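Local structure of putative NADH-flavin reductase (4R01) at residues 60-65 / 91-96. The protein is a putative NADH-flavin reductase that probably binds NAD(P)H through its Rossmann fold and passes electrons to a flavin. Numbering follows the deposited sequence.
Sequences DAVISA and TQTRFL
V62 bonds to the neighbouring parallel strand through both its N-H and its carbonyl O. V62 N donates to R94 O at 2.7 Å, and the bond is nearly straight (168°). The carbonyl O of V62 accepts the N-H of L96, a more bent bond of 145°. One residue pair further on, S64 N donates to L96 O at 2.9 Å. R94 O, V62 O and L96 O each also take a CA-H...O contact, from A61, F95 and I63 in turn.

The buried part is closely packed on both faces. On the face of V62 and F95, F95 CG is anti to the backbone N (chi1 172°), beside the carbonyl carbon, and the ring reaches back to segment 60-65. F95 CD1 lies 3.5 Å from V62 O, and F95 CE1 rests 3.9 Å from S64 CB. The V62 and F95 side chains cross obliquely, with V62 CG1 4.2 Å from F95 CD1. Helix 76-88 covers this face through I81, F84 and L88.

Strand 61-64, helix 76-88 and strand 94-98 form a beta-alpha-beta crossover, right-handed as is usual in a Rossmann fold. The two strands lie among the parallel strands of the Rossmann sheet, and strand 3-7 flanks segment 60-65 on its other edge.

On the face of A61 and I63, I63 and L96 lie side by side and point the same way, with CG1 of I63 against CB of L96. L191 and L195 of helix 184-196 pack over them. A61 CB meets R94 CB at 3.8 Å.

The contact loosens toward D60 and T93. Here R94 N reaches D60 O at 3.2 Å, the longest of the four bonds, and T93 CG2 leans on the same carbonyl. The R94 guanidinium leads away to a salt bridge with E194, while D60 turns its carboxylate to K3 N. D60, T93 and R94 are partly exposed to solvent.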
# COMPACT_ATOMS: atom_id res chain seq x y z
N ASP A 60 -39.79 -1.99 14.47
CA ASP A 60 -38.89 -1.06 15.15
C ASP A 60 -37.81 -0.58 14.19
O ASP A 60 -37.40 0.58 14.23
CB ASP A 60 -38.26 -1.72 16.38
CG ASP A 60 -39.26 -1.95 17.49
OD1 ASP A 60 -40.10 -1.06 17.72
OD2 ASP A 60 -39.20 -3.03 18.12
N ALA A 61 -37.36 -1.48 13.32
CA ALA A 61 -36.34 -1.14 12.34
C ALA A 61 -36.44 -2.03 11.11
O ALA A 61 -36.83 -3.19 11.19
CB ALA A 61 -34.95 -1.25 12.96
N VAL A 62 -36.08 -1.46 9.96
CA VAL A 62 -36.04 -2.21 8.71
C VAL A 62 -34.61 -2.24 8.17
O VAL A 62 -34.01 -1.19 7.93
CB VAL A 62 -36.98 -1.60 7.66
CG1 VAL A 62 -36.72 -2.21 6.30
CG2 VAL A 62 -38.43 -1.79 8.07
N ILE A 63 -34.06 -3.44 7.99
CA ILE A 63 -32.69 -3.59 7.52
C ILE A 63 -32.65 -4.10 6.08
O ILE A 63 -33.07 -5.23 5.81
CB ILE A 63 -31.87 -4.56 8.40
CG1 ILE A 63 -31.84 -4.09 9.86
CG2 ILE A 63 -30.46 -4.71 7.86
CD1 ILE A 63 -32.92 -4.70 10.72
N SER A 64 -32.16 -3.27 5.17
CA SER A 64 -32.06 -3.68 3.78
C SER A 64 -30.68 -4.25 3.47
O SER A 64 -29.66 -3.56 3.57
CB SER A 64 -32.36 -2.50 2.85
OG SER A 64 -32.17 -2.88 1.50
N ALA A 65 -30.67 -5.53 3.10
CA ALA A 65 -29.45 -6.20 2.67
C ALA A 65 -29.54 -6.46 1.17
O ALA A 65 -28.99 -7.43 0.66
CB ALA A 65 -29.25 -7.49 3.43
N THR A 91 -42.43 8.35 9.79
CA THR A 91 -42.49 7.41 10.90
C THR A 91 -41.19 7.43 11.68
O THR A 91 -40.20 8.00 11.23
CB THR A 91 -42.78 5.97 10.42
OG1 THR A 91 -41.66 5.49 9.66
CG2 THR A 91 -44.03 5.94 9.56
N GLN A 92 -41.18 6.81 12.85
CA GLN A 92 -40.01 6.85 13.72
C GLN A 92 -39.12 5.62 13.48
O GLN A 92 -38.03 5.50 14.05
CB GLN A 92 -40.44 6.97 15.18
CG GLN A 92 -39.31 7.15 16.19
CD GLN A 92 -39.81 7.29 17.62
OE1 GLN A 92 -40.48 6.40 18.15
NE2 GLN A 92 -39.49 8.41 18.24
N THR A 93 -39.59 4.73 12.62
CA THR A 93 -38.88 3.50 12.29
C THR A 93 -37.47 3.74 11.76
O THR A 93 -37.25 4.62 10.92
CB THR A 93 -39.66 2.66 11.25
OG1 THR A 93 -41.02 2.54 11.67
CG2 THR A 93 -39.04 1.28 11.10
N ARG A 94 -36.51 2.96 12.25
CA ARG A 94 -35.13 3.03 11.78
C ARG A 94 -34.94 2.25 10.48
O ARG A 94 -35.52 1.19 10.30
CB ARG A 94 -34.17 2.50 12.85
CG ARG A 94 -34.01 3.41 14.05
CD ARG A 94 -32.82 3.00 14.90
NE ARG A 94 -31.56 3.10 14.15
CZ ARG A 94 -30.37 2.77 14.65
NH1 ARG A 94 -30.28 2.32 15.90
NH2 ARG A 94 -29.28 2.88 13.91
N PHE A 95 -34.13 2.79 9.58
CA PHE A 95 -33.87 2.14 8.31
C PHE A 95 -32.37 1.97 8.10
O PHE A 95 -31.67 2.92 7.76
CB PHE A 95 -34.49 2.93 7.16
CG PHE A 95 -34.11 2.43 5.80
CD1 PHE A 95 -34.44 1.15 5.40
CD2 PHE A 95 -33.44 3.26 4.91
CE1 PHE A 95 -34.09 0.69 4.14
CE2 PHE A 95 -33.10 2.80 3.65
CZ PHE A 95 -33.42 1.52 3.27
N LEU A 96 -31.88 0.75 8.31
CA LEU A 96 -30.46 0.45 8.17
C LEU A 96 -30.15 -0.14 6.80
O LEU A 96 -30.92 -0.93 6.27
CB LEU A 96 -29.99 -0.51 9.26
CG LEU A 96 -29.55 0.10 10.60
CD1 LEU A 96 -30.73 0.71 11.34
CD2 LEU A 96 -28.86 -0.95 11.45